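Local coordinates for putative phophotriesterase (Proteus mirabilis, PDB 3RHG), which probably hydrolyses ester bonds at a site with two zinc ions, as expected for a phosphotriesterase-family member of the metal-dependent hydrolases, at residues Gly18-His23 / Asp336-Leu341; Glu24-Asp29 / Asn307-Val312; Asp70-Glu75 / Gln299-Asn304. One frame throughout, in Å; residues are numbered along the deposited sequence. Where two conformers were deposited one is given.

Contact 1 of 3, residues Gly18-His23 / Asp336-Leu341. With ZN (zinc ion), chain B.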
ATOM      1  N   GLY A  18     -12.718 -27.150   2.562  1.00 20.39           N
ATOM      2  CA  GLY A  18     -12.284 -26.416   1.373  1.00 23.68           C
ATOM      3  C   GLY A  18     -11.443 -25.176   1.681  1.00 21.03           C
ATOM      4  O   GLY A  18     -10.779 -25.102   2.711  1.00 22.71           O
ATOM      5  N   LEU A  19     -11.442 -24.230   0.749  1.00 20.12           N
ATOM      6  CA  LEU A  19     -10.689 -22.991   0.898  0.50 18.96           C
ATOM      7  C   LEU A  19     -11.214 -22.249   2.116  1.00 19.67           C
ATOM      8  O   LEU A  19     -12.411 -21.908   2.184  1.00 20.71           O
ATOM      9  CB  LEU A  19     -10.833 -22.142  -0.366  0.50 18.65           C
ATOM     10  CG  LEU A  19     -10.178 -20.761  -0.430  0.50 20.10           C
ATOM     11  CD1 LEU A  19      -8.670 -20.867  -0.196  0.50 27.33           C
ATOM     12  CD2 LEU A  19     -10.491 -20.101  -1.781  0.50 16.28           C
ATOM     13  N   THR A  20     -10.313 -21.991   3.067  1.00 18.83           N
ATOM     14  CA  THR A  20     -10.688 -21.512   4.395  1.00 20.08           C
ATOM     15  C   THR A  20      -9.835 -20.306   4.777  1.00 18.14           C
ATOM     16  O   THR A  20      -8.618 -20.299   4.573  1.00 20.72           O
ATOM     17  CB  THR A  20     -10.441 -22.619   5.434  1.00 18.94           C
ATOM     18  OG1 THR A  20     -11.307 -23.726   5.150  1.00 21.23           O
ATOM     19  CG2 THR A  20     -10.777 -22.129   6.860  1.00 19.60           C
ATOM     20  N   LEU A  21     -10.475 -19.307   5.374  1.00 17.00           N
ATOM     21  CA  LEU A  21      -9.778 -18.135   5.944  1.00 16.24           C
ATOM     22  C   LEU A  21      -9.936 -18.215   7.457  1.00 17.09           C
ATOM     23  O   LEU A  21     -11.046 -18.076   7.984  1.00 19.47           O
ATOM     24  CB  LEU A  21     -10.400 -16.848   5.429  1.00 18.80           C
ATOM     25  CG  LEU A  21     -10.243 -16.573   3.929  1.00 18.53           C
ATOM     26  CD1 LEU A  21     -11.085 -15.321   3.522  1.00 20.25           C
ATOM     27  CD2 LEU A  21      -8.769 -16.386   3.609  1.00 21.93           C
ATOM     28  N   PRO A  22      -8.828 -18.454   8.163  1.00 16.63           N
ATOM     29  CA  PRO A  22      -8.885 -18.752   9.610  1.00 16.81           C
ATOM     30  C   PRO A  22      -8.930 -17.553  10.542  1.00 15.84           C
ATOM     31  O   PRO A  22      -9.077 -17.738  11.763  1.00 17.70           O
ATOM     32  CB  PRO A  22      -7.594 -19.566   9.847  1.00 17.37           C
ATOM     33  CG  PRO A  22      -6.631 -18.975   8.830  1.00 19.03           C
ATOM     34  CD  PRO A  22      -7.490 -18.687   7.593  1.00 17.37           C
ATOM     35  N   HIS A  23      -8.760 -16.342  10.021  1.00 16.56           N
ATOM     36  CA  HIS A  23      -8.797 -15.192  10.944  1.00 16.01           C
ATOM     37  C   HIS A  23      -9.335 -13.945  10.246  1.00 15.55           C
ATOM     38  O   HIS A  23      -8.583 -13.243   9.556  1.00 16.86           O
ATOM     39  CB  HIS A  23      -7.418 -14.880  11.556  1.00 17.84           C
ATOM     40  CG  HIS A  23      -7.452 -13.782  12.594  1.00 19.32           C
ATOM     41  ND1 HIS A  23      -7.177 -13.996  13.931  1.00 19.03           N
ATOM     42  CD2 HIS A  23      -7.744 -12.460  12.480  1.00 17.94           C
ATOM     43  CE1 HIS A  23      -7.288 -12.855  14.596  1.00 21.10           C
ATOM     44  NE2 HIS A  23      -7.636 -11.903  13.740  1.00 18.06           N
ATOM     45  N   ASP A 336      -5.563 -27.592   3.270  1.00 19.40           N
ATOM     46  CA  ASP A 336      -5.121 -28.563   4.272  1.00 21.56           C
ATOM     47  C   ASP A 336      -4.683 -27.909   5.588  1.00 20.02           C
ATOM     48  O   ASP A 336      -5.008 -28.406   6.670  1.00 20.64           O
ATOM     49  CB  ASP A 336      -3.958 -29.407   3.764  1.00 22.30           C
ATOM     50  CG  ASP A 336      -4.257 -30.077   2.439  1.00 23.60           C
ATOM     51  OD1 ASP A 336      -3.922 -31.280   2.294  1.00 31.46           O
ATOM     52  OD2 ASP A 336      -4.792 -29.392   1.536  1.00 25.71           O
ATOM     53  N   ASN A 337      -3.908 -26.833   5.495  1.00 19.09           N
ATOM     54  CA  ASN A 337      -3.312 -26.245   6.697  1.00 18.37           C
ATOM     55  C   ASN A 337      -4.378 -25.694   7.670  1.00 17.63           C
ATOM     56  O   ASN A 337      -4.415 -26.103   8.835  1.00 18.34           O
ATOM     57  CB  ASN A 337      -2.286 -25.177   6.325  1.00 18.32           C
ATOM     58  CG  ASN A 337      -0.960 -25.773   5.867  1.00 19.25           C
ATOM     59  OD1 ASN A 337      -0.878 -26.967   5.507  1.00 23.39           O
ATOM     60  ND2 ASN A 337       0.083 -24.939   5.827  1.00 18.54           N
ATOM     61  N   PRO A 338      -5.263 -24.789   7.195  1.00 18.42           N
ATOM     62  CA  PRO A 338      -6.256 -24.286   8.152  1.00 19.62           C
ATOM     63  C   PRO A 338      -7.220 -25.377   8.597  1.00 18.51           C
ATOM     64  O   PRO A 338      -7.697 -25.345   9.709  1.00 18.76           O
ATOM     65  CB  PRO A 338      -6.974 -23.156   7.382  1.00 19.67           C
ATOM     66  CG  PRO A 338      -6.711 -23.467   5.914  1.00 18.33           C
ATOM     67  CD  PRO A 338      -5.292 -24.029   5.933  1.00 18.33           C
ATOM     68  N   ALA A 339      -7.490 -26.369   7.752  1.00 19.19           N
ATOM     69  CA  ALA A 339      -8.338 -27.464   8.197  1.00 19.09           C
ATOM     70  C   ALA A 339      -7.675 -28.228   9.343  1.00 17.94           C
ATOM     71  O   ALA A 339      -8.347 -28.642  10.292  1.00 19.64           O
ATOM     72  CB  ALA A 339      -8.657 -28.415   7.051  1.00 19.83           C
ATOM     73  N   ASN A 340      -6.362 -28.442   9.257  1.00 18.17           N
ATOM     74  CA  ASN A 340      -5.680 -29.116  10.337  1.00 16.85           C
ATOM     75  C   ASN A 340      -5.667 -28.295  11.609  1.00 17.65           C
ATOM     76  O   ASN A 340      -5.974 -28.802  12.690  1.00 19.14           O
ATOM     77  CB  ASN A 340      -4.255 -29.541   9.913  1.00 19.49           C
ATOM     78  CG  ASN A 340      -4.261 -30.750   9.014  1.00 27.03           C
ATOM     79  OD1 ASN A 340      -5.080 -31.664   9.185  1.00 33.43           O
ATOM     80  ND2 ASN A 340      -3.331 -30.784   8.071  1.00 28.72           N
ATOM     81  N   LEU A 341      -5.309 -27.031  11.489  1.00 18.45           N
ATOM     82  CA  LEU A 341      -5.285 -26.171  12.671  1.00 17.02           C
ATOM     83  C   LEU A 341      -6.655 -26.167  13.322  1.00 18.61           C
ATOM     84  O   LEU A 341      -6.781 -26.386  14.538  1.00 17.22           O
ATOM     85  CB  LEU A 341      -4.924 -24.748  12.235  1.00 15.70           C
ATOM     86  CG  LEU A 341      -5.221 -23.624  13.250  1.00 15.05           C
ATOM     87  CD1 LEU A 341      -4.441 -23.874  14.539  1.00 17.44           C
ATOM     88  CD2 LEU A 341      -4.873 -22.276  12.629  1.00 18.26           C
TER
HETATM   89 ZN    ZN B 367      -8.490 -10.113  14.286  1.00 21.10          ZN
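Pro338 of helix 336-343 meets Thr20 and Pro22 of strand 19-24, and this buried contact is apolar. The helix starts at Asp336, whose O accepts the hydrogen bond of Asn340 N, at 2.9 Å. Asn337 takes no part in the contact. Its ND2 is hydrogen-bonded to the backbone O of Gly286 and of Ile289, which ties the helix to the start of strand 289-291.

Pro338 carries the contact. Its CG lies 3.9 Å from Thr20 CB, and its CB lies 4.0 Å from Thr20 CG2. Thr20 and Pro338 lie alongside, pointing opposite ways. The rotation of Thr20 separates its two branches. OG1 stands beside the backbone N (chi1 -64°), which leaves CG2 anti to that N and alongside the proline ring. OG1 is hydrogen-bonded to Gly18 O at 2.8 Å, approaching from above the carbonyl plane, 48° out of it. The hydroxyl is thus satisfied within its own segment. Pro22 adds a looser touch, with its CB 4.4 Å from Pro338 CB. The CA atoms of these two prolines are 6.3 Å apart.

Asn340, one turn after Asp336, has its OD1 hydrogen-bonded to Lys14 NZ. Leu341 points toward the strand and also packs on Trp249 and Val290 of the two last barrel strands. Leu21 points the other way from Thr20 and Pro22 and meets Phe84 of helix 74-86.

Beyond Pro22 the chain turns a corner, and His23 NE2 binds a zinc ion at 2.1 Å. His25, Glu166 and Asp294 bind the same ion. A first strand that ends in a His-X-His metal motif belongs to the amidohydrolase (beta/alpha)8 barrel, and here the last helix, 336-343, packs against that strand.

Contact 2 of 3, residues Glu24-Asp29 / Asn307-Val312. With ZN (zinc ion), chain B.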
ATOM      1  N   GLU A  24     -10.629 -13.681  10.431  1.00 18.31           N
ATOM      2  CA  GLU A  24     -11.290 -12.528   9.807  1.00 17.54           C
ATOM      3  C   GLU A  24     -12.260 -11.949  10.820  1.00 17.30           C
ATOM      4  O   GLU A  24     -12.512 -12.570  11.849  1.00 17.69           O
ATOM      5  CB  GLU A  24     -12.066 -12.982   8.541  1.00 18.75           C
ATOM      6  CG  GLU A  24     -11.209 -13.702   7.527  1.00 17.80           C
ATOM      7  CD  GLU A  24     -10.157 -12.812   6.917  1.00 19.01           C
ATOM      8  OE1 GLU A  24     -10.264 -11.551   6.997  1.00 18.28           O
ATOM      9  OE2 GLU A  24      -9.199 -13.374   6.352  1.00 19.34           O
ATOM     10  N   HIS A  25     -12.800 -10.770  10.534  1.00 18.58           N
ATOM     11  CA  HIS A  25     -13.931 -10.266  11.305  1.00 17.07           C
ATOM     12  C   HIS A  25     -15.055  -9.918  10.371  1.00 18.40           C
ATOM     13  O   HIS A  25     -14.907  -9.032   9.547  1.00 20.61           O
ATOM     14  CB  HIS A  25     -13.531  -9.077  12.193  1.00 17.66           C
ATOM     15  CG  HIS A  25     -12.389  -9.416  13.097  1.00 16.47           C
ATOM     16  ND1 HIS A  25     -12.572  -9.985  14.336  1.00 18.42           N
ATOM     17  CD2 HIS A  25     -11.048  -9.372  12.895  1.00 18.14           C
ATOM     18  CE1 HIS A  25     -11.398 -10.230  14.888  1.00 17.13           C
ATOM     19  NE2 HIS A  25     -10.453  -9.859  14.038  1.00 17.48           N
ATOM     20  N   LEU A  26     -16.150 -10.667  10.458  1.00 20.38           N
ATOM     21  CA  LEU A  26     -17.344 -10.338   9.675  1.00 20.31           C
ATOM     22  C   LEU A  26     -18.134  -9.218  10.336  1.00 20.50           C
ATOM     23  O   LEU A  26     -18.500  -8.253   9.669  1.00 22.32           O
ATOM     24  CB  LEU A  26     -18.246 -11.560   9.465  1.00 21.85           C
ATOM     25  CG  LEU A  26     -17.756 -12.502   8.353  1.00 21.09           C
ATOM     26  CD1 LEU A  26     -16.358 -13.041   8.695  1.00 25.85           C
ATOM     27  CD2 LEU A  26     -18.755 -13.646   8.095  1.00 23.96           C
ATOM     28  N   PHE A  27     -18.395  -9.375  11.636  1.00 20.60           N
ATOM     29  CA  PHE A  27     -19.141  -8.397  12.427  1.00 20.26           C
ATOM     30  C   PHE A  27     -18.342  -8.050  13.675  1.00 22.19           C
ATOM     31  O   PHE A  27     -18.039  -8.913  14.517  1.00 23.50           O
ATOM     32  CB  PHE A  27     -20.532  -8.933  12.786  1.00 21.14           C
ATOM     33  CG  PHE A  27     -21.350  -9.300  11.575  1.00 22.63           C
ATOM     34  CD1 PHE A  27     -21.970  -8.304  10.817  1.00 26.20           C
ATOM     35  CD2 PHE A  27     -21.486 -10.628  11.171  1.00 24.11           C
ATOM     36  CE1 PHE A  27     -22.695  -8.611   9.683  1.00 26.00           C
ATOM     37  CE2 PHE A  27     -22.216 -10.947  10.033  1.00 24.64           C
ATOM     38  CZ  PHE A  27     -22.820  -9.941   9.282  1.00 25.72           C
ATOM     39  N   ASN A  28     -17.952  -6.782  13.753  1.00 22.46           N
ATOM     40  CA  ASN A  28     -17.241  -6.258  14.892  1.00 21.54           C
ATOM     41  C   ASN A  28     -17.577  -4.782  14.995  1.00 21.48           C
ATOM     42  O   ASN A  28     -18.058  -4.179  14.036  1.00 23.04           O
ATOM     43  CB  ASN A  28     -15.723  -6.511  14.784  1.00 19.24           C
ATOM     44  CG  ASN A  28     -15.058  -5.726  13.643  1.00 21.12           C
ATOM     45  OD1 ASN A  28     -15.605  -5.601  12.544  1.00 24.17           O
ATOM     46  ND2 ASN A  28     -13.876  -5.194  13.911  1.00 22.55           N
ATOM     47  N   ASP A  29     -17.346  -4.202  16.161  1.00 24.16           N
ATOM     48  CA  ASP A  29     -17.763  -2.828  16.397  1.00 29.69           C
ATOM     49  C   ASP A  29     -16.700  -2.276  17.322  1.00 32.16           C
ATOM     50  O   ASP A  29     -16.525  -2.786  18.432  1.00 35.15           O
ATOM     51  CB  ASP A  29     -19.145  -2.819  17.075  1.00 30.85           C
ATOM     52  CG  ASP A  29     -19.717  -1.408  17.248  1.00 32.95           C
ATOM     53  OD1 ASP A  29     -18.987  -0.420  17.028  1.00 37.44           O
ATOM     54  OD2 ASP A  29     -20.902  -1.286  17.622  1.00 37.03           O
ATOM     55  N   ASN A 307      -8.510  -4.637   0.026  1.00 21.24           N
ATOM     56  CA  ASN A 307      -8.222  -5.896  -0.642  1.00 21.10           C
ATOM     57  C   ASN A 307      -9.264  -6.996  -0.472  1.00 20.43           C
ATOM     58  O   ASN A 307      -9.205  -8.001  -1.179  1.00 22.91           O
ATOM     59  CB  ASN A 307      -6.809  -6.377  -0.321  1.00 21.72           C
ATOM     60  CG  ASN A 307      -5.758  -5.456  -0.928  1.00 24.30           C
ATOM     61  OD1 ASN A 307      -5.864  -5.076  -2.103  1.00 27.48           O
ATOM     62  ND2 ASN A 307      -4.773  -5.054  -0.130  1.00 23.12           N
ATOM     63  N   GLY A 308     -10.238  -6.781   0.419  1.00 22.25           N
ATOM     64  CA  GLY A 308     -11.342  -7.716   0.585  1.00 23.19           C
ATOM     65  C   GLY A 308     -10.918  -9.099   1.046  1.00 20.45           C
ATOM     66  O   GLY A 308      -9.860  -9.250   1.695  1.00 22.14           O
ATOM     67  N   TRP A 309     -11.739 -10.111   0.727  1.00 21.24           N
ATOM     68  CA  TRP A 309     -11.537 -11.474   1.214  1.00 20.42           C
ATOM     69  C   TRP A 309     -11.037 -12.419   0.134  1.00 20.29           C
ATOM     70  O   TRP A 309     -10.822 -13.611   0.403  1.00 22.29           O
ATOM     71  CB  TRP A 309     -12.809 -12.034   1.864  1.00 22.12           C
ATOM     72  CG  TRP A 309     -12.995 -11.575   3.298  1.00 20.58           C
ATOM     73  CD1 TRP A 309     -12.053 -11.606   4.291  1.00 21.43           C
ATOM     74  CD2 TRP A 309     -14.187 -11.037   3.897  1.00 21.26           C
ATOM     75  NE1 TRP A 309     -12.589 -11.148   5.473  1.00 20.76           N
ATOM     76  CE2 TRP A 309     -13.890 -10.772   5.250  1.00 21.66           C
ATOM     77  CE3 TRP A 309     -15.473 -10.736   3.415  1.00 23.87           C
ATOM     78  CZ2 TRP A 309     -14.831 -10.212   6.129  1.00 21.40           C
ATOM     79  CZ3 TRP A 309     -16.413 -10.218   4.293  1.00 22.69           C
ATOM     80  CH2 TRP A 309     -16.081  -9.941   5.635  1.00 21.50           C
ATOM     81  N   GLY A 310     -10.831 -11.898  -1.081  1.00 20.66           N
ATOM     82  CA  GLY A 310     -10.332 -12.741  -2.163  1.00 21.67           C
ATOM     83  C   GLY A 310      -8.830 -12.636  -2.356  1.00 22.71           C
ATOM     84  O   GLY A 310      -8.236 -13.366  -3.146  1.00 24.64           O
ATOM     85  N   PHE A 311      -8.196 -11.734  -1.629  1.00 20.69           N
ATOM     86  CA  PHE A 311      -6.811 -11.376  -1.907  1.00 21.28           C
ATOM     87  C   PHE A 311      -5.794 -12.498  -1.617  1.00 20.65           C
ATOM     88  O   PHE A 311      -4.909 -12.799  -2.436  1.00 23.08           O
ATOM     89  CB  PHE A 311      -6.436 -10.110  -1.134  1.00 20.58           C
ATOM     90  CG  PHE A 311      -5.073  -9.584  -1.491  1.00 21.80           C
ATOM     91  CD1 PHE A 311      -4.909  -8.746  -2.591  1.00 22.12           C
ATOM     92  CD2 PHE A 311      -3.957  -9.954  -0.755  1.00 25.77           C
ATOM     93  CE1 PHE A 311      -3.643  -8.268  -2.948  1.00 21.67           C
ATOM     94  CE2 PHE A 311      -2.692  -9.488  -1.100  1.00 24.72           C
ATOM     95  CZ  PHE A 311      -2.533  -8.641  -2.200  1.00 21.46           C
ATOM     96  N   VAL A 312      -5.907 -13.122  -0.454  1.00 20.21           N
ATOM     97  CA  VAL A 312      -4.994 -14.228  -0.103  1.00 19.78           C
ATOM     98  C   VAL A 312      -5.047 -15.361  -1.128  1.00 20.90           C
ATOM     99  O   VAL A 312      -4.019 -15.718  -1.718  1.00 22.19           O
ATOM    100  CB  VAL A 312      -5.210 -14.708   1.357  1.00 19.17           C
ATOM    101  CG1 VAL A 312      -4.609 -16.109   1.585  1.00 23.07           C
ATOM    102  CG2 VAL A 312      -4.584 -13.711   2.322  1.00 22.52           C
TER
HETATM  103 ZN    ZN B 367      -8.490 -10.113  14.286  1.00 21.10          ZN
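Trp309 turns the edge of its indole to Glu24 and to the backbone of His25. Glu24 OE1 lies near the ring plane, 2.8 Å from Trp309 NE1. The hydrogen bond is weak, because the angle at the N-H is only 135°. The carboxylate plane stands almost at right angles to the ring, at 86°. Glu24 lies alongside the indole, and its CG is 3.6 Å from Trp309 NE1. A bend at chi2 (-66°) folds the glutamate chain and brings OE1 to the ring. The other oxygen, OE2, is hydrogen-bonded to Ser292 OG, the strongest polar partner of Glu24, and to His293 N.

Further round the same edge, His25 O lies near the ring plane, 3.6 Å from Trp309 CZ2. The CB of His25 points away from the tryptophan. NE2 of this histidine binds the zinc ion at 2.0 Å, and its ND1 is hydrogen-bonded to Thr96 OG1. Leu26 meets the six-membered ring at a slant. Its CG is 4.1 Å from Trp309 CH2, and its CD1 is 4.1 Å from CZ2. Leu81 of helix 74-86 and Ile92 of strand 89-94 pack near both of these side chains.

The buried carboxylate of Glu24 is therefore shared between several donors, with the indole a minor one. Glu24 sits between the metal ligands His23 and His25 in the chain. Its bonds probably help to fix the backbone that carries them, while Trp309 joins this metal-binding end of strand 19-24 to the loop before helix 311-322.

Contact 3 of 3, residues Asp70-Glu75 / Gln299-Asn304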
ATOM      1  N   ASP A  70     -17.459   1.389  13.036  1.00 28.66           N
ATOM      2  CA  ASP A  70     -18.838   1.117  13.437  1.00 28.01           C
ATOM      3  C   ASP A  70     -19.246  -0.286  13.024  1.00 28.47           C
ATOM      4  O   ASP A  70     -18.488  -0.979  12.325  1.00 27.46           O
ATOM      5  CB  ASP A  70     -19.756   2.160  12.789  1.00 29.10           C
ATOM      6  CG  ASP A  70     -21.074   2.358  13.531  1.00 37.27           C
ATOM      7  OD1 ASP A  70     -21.364   1.684  14.548  1.00 33.93           O
ATOM      8  OD2 ASP A  70     -21.834   3.231  13.076  1.00 46.25           O
ATOM      9  N   LYS A  71     -20.428  -0.710  13.469  1.00 29.76           N
ATOM     10  CA  LYS A  71     -20.973  -2.020  13.094  1.00 25.86           C
ATOM     11  C   LYS A  71     -21.031  -2.222  11.570  1.00 27.45           C
ATOM     12  O   LYS A  71     -21.143  -1.253  10.793  1.00 28.88           O
ATOM     13  CB  LYS A  71     -22.334  -2.275  13.752  1.00 36.58           C
ATOM     14  CG  LYS A  71     -23.322  -1.158  13.590  1.00 40.43           C
ATOM     15  CD  LYS A  71     -24.517  -1.303  14.555  1.00 46.17           C
ATOM     16  CE  LYS A  71     -25.452  -2.416  14.142  1.00 47.35           C
ATOM     17  NZ  LYS A  71     -26.796  -2.273  14.822  1.00 46.42           N
ATOM     18  N   LYS A  72     -20.928  -3.481  11.155  1.00 25.79           N
ATOM     19  CA  LYS A  72     -20.832  -3.828   9.743  1.00 24.95           C
ATOM     20  C   LYS A  72     -22.202  -4.292   9.240  1.00 26.04           C
ATOM     21  O   LYS A  72     -22.718  -5.308   9.700  1.00 29.73           O
ATOM     22  CB  LYS A  72     -19.773  -4.935   9.544  1.00 21.91           C
ATOM     23  CG  LYS A  72     -18.422  -4.644  10.246  1.00 23.43           C
ATOM     24  CD  LYS A  72     -17.801  -3.349   9.715  1.00 23.98           C
ATOM     25  CE  LYS A  72     -16.452  -3.025  10.376  1.00 20.91           C
ATOM     26  NZ  LYS A  72     -16.573  -2.900  11.854  1.00 22.77           N
ATOM     27  N   PRO A  73     -22.812  -3.546   8.306  1.00 25.42           N
ATOM     28  CA  PRO A  73     -24.128  -3.976   7.791  1.00 28.06           C
ATOM     29  C   PRO A  73     -24.055  -5.322   7.072  1.00 28.72           C
ATOM     30  O   PRO A  73     -23.120  -5.568   6.291  1.00 27.20           O
ATOM     31  CB  PRO A  73     -24.502  -2.869   6.795  1.00 29.09           C
ATOM     32  CG  PRO A  73     -23.698  -1.674   7.244  1.00 29.56           C
ATOM     33  CD  PRO A  73     -22.395  -2.246   7.750  1.00 26.19           C
ATOM     34  N   ILE A  74     -25.036  -6.189   7.322  1.00 27.88           N
ATOM     35  CA  ILE A  74     -25.035  -7.506   6.694  1.00 29.09           C
ATOM     36  C   ILE A  74     -24.961  -7.460   5.153  1.00 29.39           C
ATOM     37  O   ILE A  74     -24.297  -8.297   4.550  1.00 29.79           O
ATOM     38  CB  ILE A  74     -26.205  -8.411   7.184  1.00 24.42           C
ATOM     39  CG1 ILE A  74     -25.993  -9.848   6.683  1.00 28.95           C
ATOM     40  CG2 ILE A  74     -27.544  -7.844   6.704  1.00 30.76           C
ATOM     41  CD1 ILE A  74     -26.840 -10.878   7.390  1.00 31.36           C
ATOM     42  N   GLU A  75     -25.633  -6.497   4.516  1.00 30.37           N
ATOM     43  CA  GLU A  75     -25.601  -6.354   3.056  0.50 31.31           C
ATOM     44  C   GLU A  75     -24.164  -6.178   2.563  1.00 31.35           C
ATOM     45  O   GLU A  75     -23.754  -6.741   1.539  1.00 31.70           O
ATOM     46  CB  GLU A  75     -26.435  -5.144   2.604  0.50 35.59           C
ATOM     47  CG  GLU A  75     -27.643  -4.811   3.484  0.50 40.40           C
ATOM     48  CD  GLU A  75     -27.331  -3.770   4.563  0.50 43.79           C
ATOM     49  OE1 GLU A  75     -27.393  -4.125   5.758  0.50 44.27           O
ATOM     50  OE2 GLU A  75     -27.028  -2.600   4.221  0.50 43.65           O
ATOM     51  N   GLN A 299     -12.592   0.082   5.658  1.00 22.27           N
ATOM     52  CA  GLN A 299     -11.672   0.467   4.595  1.00 22.80           C
ATOM     53  C   GLN A 299     -11.018  -0.755   3.945  1.00 21.69           C
ATOM     54  O   GLN A 299     -10.472  -0.657   2.839  1.00 22.63           O
ATOM     55  CB  GLN A 299     -10.580   1.396   5.119  1.00 21.99           C
ATOM     56  CG  GLN A 299      -9.515   0.674   5.902  1.00 22.20           C
ATOM     57  CD  GLN A 299      -8.577   1.661   6.570  1.00 24.78           C
ATOM     58  OE1 GLN A 299      -8.876   2.188   7.642  1.00 24.47           O
ATOM     59  NE2 GLN A 299      -7.441   1.929   5.929  1.00 24.70           N
ATOM     60  N   MET A 300     -11.077  -1.906   4.614  1.00 20.84           N
ATOM     61  CA  MET A 300     -10.459  -3.095   4.044  1.00 19.53           C
ATOM     62  C   MET A 300     -11.330  -3.806   3.007  1.00 22.15           C
ATOM     63  O   MET A 300     -10.848  -4.666   2.249  1.00 22.38           O
ATOM     64  CB  MET A 300     -10.041  -4.066   5.141  1.00 21.25           C
ATOM     65  CG  MET A 300      -9.046  -3.443   6.099  1.00 18.34           C
ATOM     66  SD  MET A 300      -8.567  -4.494   7.468  1.00 20.54           S
ATOM     67  CE  MET A 300      -7.722  -5.858   6.611  1.00 20.92           C
ATOM     68  N   TRP A 301     -12.614  -3.467   2.970  1.00 20.52           N
ATOM     69  CA  TRP A 301     -13.500  -4.074   1.985  1.00 19.52           C
ATOM     70  C   TRP A 301     -13.076  -3.693   0.566  1.00 22.88           C
ATOM     71  O   TRP A 301     -12.700  -2.536   0.321  1.00 23.83           O
ATOM     72  CB  TRP A 301     -14.921  -3.563   2.214  1.00 22.05           C
ATOM     73  CG  TRP A 301     -15.563  -4.078   3.454  1.00 23.89           C
ATOM     74  CD1 TRP A 301     -15.227  -5.205   4.168  1.00 23.27           C
ATOM     75  CD2 TRP A 301     -16.713  -3.526   4.090  1.00 24.32           C
ATOM     76  NE1 TRP A 301     -16.097  -5.365   5.225  1.00 25.44           N
ATOM     77  CE2 TRP A 301     -17.011  -4.340   5.205  1.00 26.80           C
ATOM     78  CE3 TRP A 301     -17.500  -2.395   3.845  1.00 27.84           C
ATOM     79  CZ2 TRP A 301     -18.081  -4.064   6.067  1.00 27.26           C
ATOM     80  CZ3 TRP A 301     -18.563  -2.134   4.686  1.00 24.11           C
ATOM     81  CH2 TRP A 301     -18.847  -2.963   5.785  1.00 27.17           C
ATOM     82  N   ALA A 302     -13.129  -4.651  -0.364  1.00 22.83           N
ATOM     83  CA  ALA A 302     -12.806  -4.372  -1.770  1.00 21.63           C
ATOM     84  C   ALA A 302     -13.680  -3.276  -2.398  1.00 24.94           C
ATOM     85  O   ALA A 302     -13.196  -2.488  -3.220  1.00 26.68           O
ATOM     86  CB  ALA A 302     -12.870  -5.652  -2.606  1.00 23.99           C
ATOM     87  N   LYS A 303     -14.958  -3.218  -2.019  1.00 25.01           N
ATOM     88  CA  LYS A 303     -15.865  -2.191  -2.545  1.00 25.19           C
ATOM     89  C   LYS A 303     -15.385  -0.774  -2.189  1.00 28.80           C
ATOM     90  O   LYS A 303     -15.767   0.224  -2.821  1.00 31.07           O
ATOM     91  CB  LYS A 303     -17.301  -2.428  -2.037  1.00 29.16           C
ATOM     92  CG  LYS A 303     -17.466  -2.275  -0.523  1.00 34.73           C
ATOM     93  CD  LYS A 303     -18.703  -3.004   0.002  1.00 48.43           C
ATOM     94  CE  LYS A 303     -19.923  -2.108  -0.023  1.00 58.17           C
ATOM     95  NZ  LYS A 303     -20.146  -1.524  -1.371  1.00 64.76           N
ATOM     96  N   ASN A 304     -14.556  -0.692  -1.161  1.00 25.81           N
ATOM     97  CA  ASN A 304     -13.983   0.591  -0.757  1.00 25.37           C
ATOM     98  C   ASN A 304     -12.561   0.807  -1.252  1.00 25.22           C
ATOM     99  O   ASN A 304     -11.931   1.800  -0.895  1.00 28.55           O
ATOM    100  CB  ASN A 304     -14.074   0.782   0.758  1.00 26.23           C
ATOM    101  CG  ASN A 304     -15.507   0.972   1.226  1.00 27.07           C
ATOM    102  OD1 ASN A 304     -16.317   1.597   0.533  1.00 31.05           O
ATOM    103  ND2 ASN A 304     -15.842   0.398   2.380  1.00 24.49           N
TER
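Lys72 and Trp301 have the nearest backbones of the two segments, yet their CA atoms are 10.7 Å apart, and long side chains bridge the gap. The indole reaches across with its six-membered ring first. Its CZ2 is 3.7 Å from Lys72 CD, which comes in at a slant. Lys72 CB is 4.0 Å from CZ2 and lies near the ring plane, at the edge. Pro73 CD meets the same edge, 4.1 Å from Trp301 CH2. Pro73 holds the N-cap position of helix 74-86.

Lys72 is bent twice. The bend at chi2 (-60°) brings CD to the ring, and the one at chi4 (-58°) turns NZ toward Asp70 O. NZ is hydrogen-bonded to that oxygen at 2.8 Å, tilted 24° from the carbonyl plane, and also to Asn28 O. On the side of Trp301, Glu80 of helix 74-86 takes the backbone N-H groups of Ala302 and Lys303.

The lysine therefore does two jobs. Its CB and CD pack against the six-membered ring of the tryptophan, while its ammonium group, probably charged, is held by two backbone carbonyls.

How the contacts relate
The contacts are nested along the chain, contact 3 inside contact 2 and contact 2 inside contact 1. Contacts 1 and 2 have centres 15 Å apart and meet where Leu21 CD1 packs on Trp309 O at 3.6 Å. They share one zinc ion, to which each gives a histidine. Contacts 2 and 3 are closer, with centres 9 Å apart. Gly308 N and Met300 O make a probable hydrogen bond (2.9 Å), Lys72 NZ reaches Asn28 O, and Leu26 O packs on Lys72 CB at 3.6 Å. Contact 3 holds no metal ligand; the Lys72 side chain is about 7 Å from that of His25 and about 11 Å from a zinc ion. Contacts 1 and 3 do not touch.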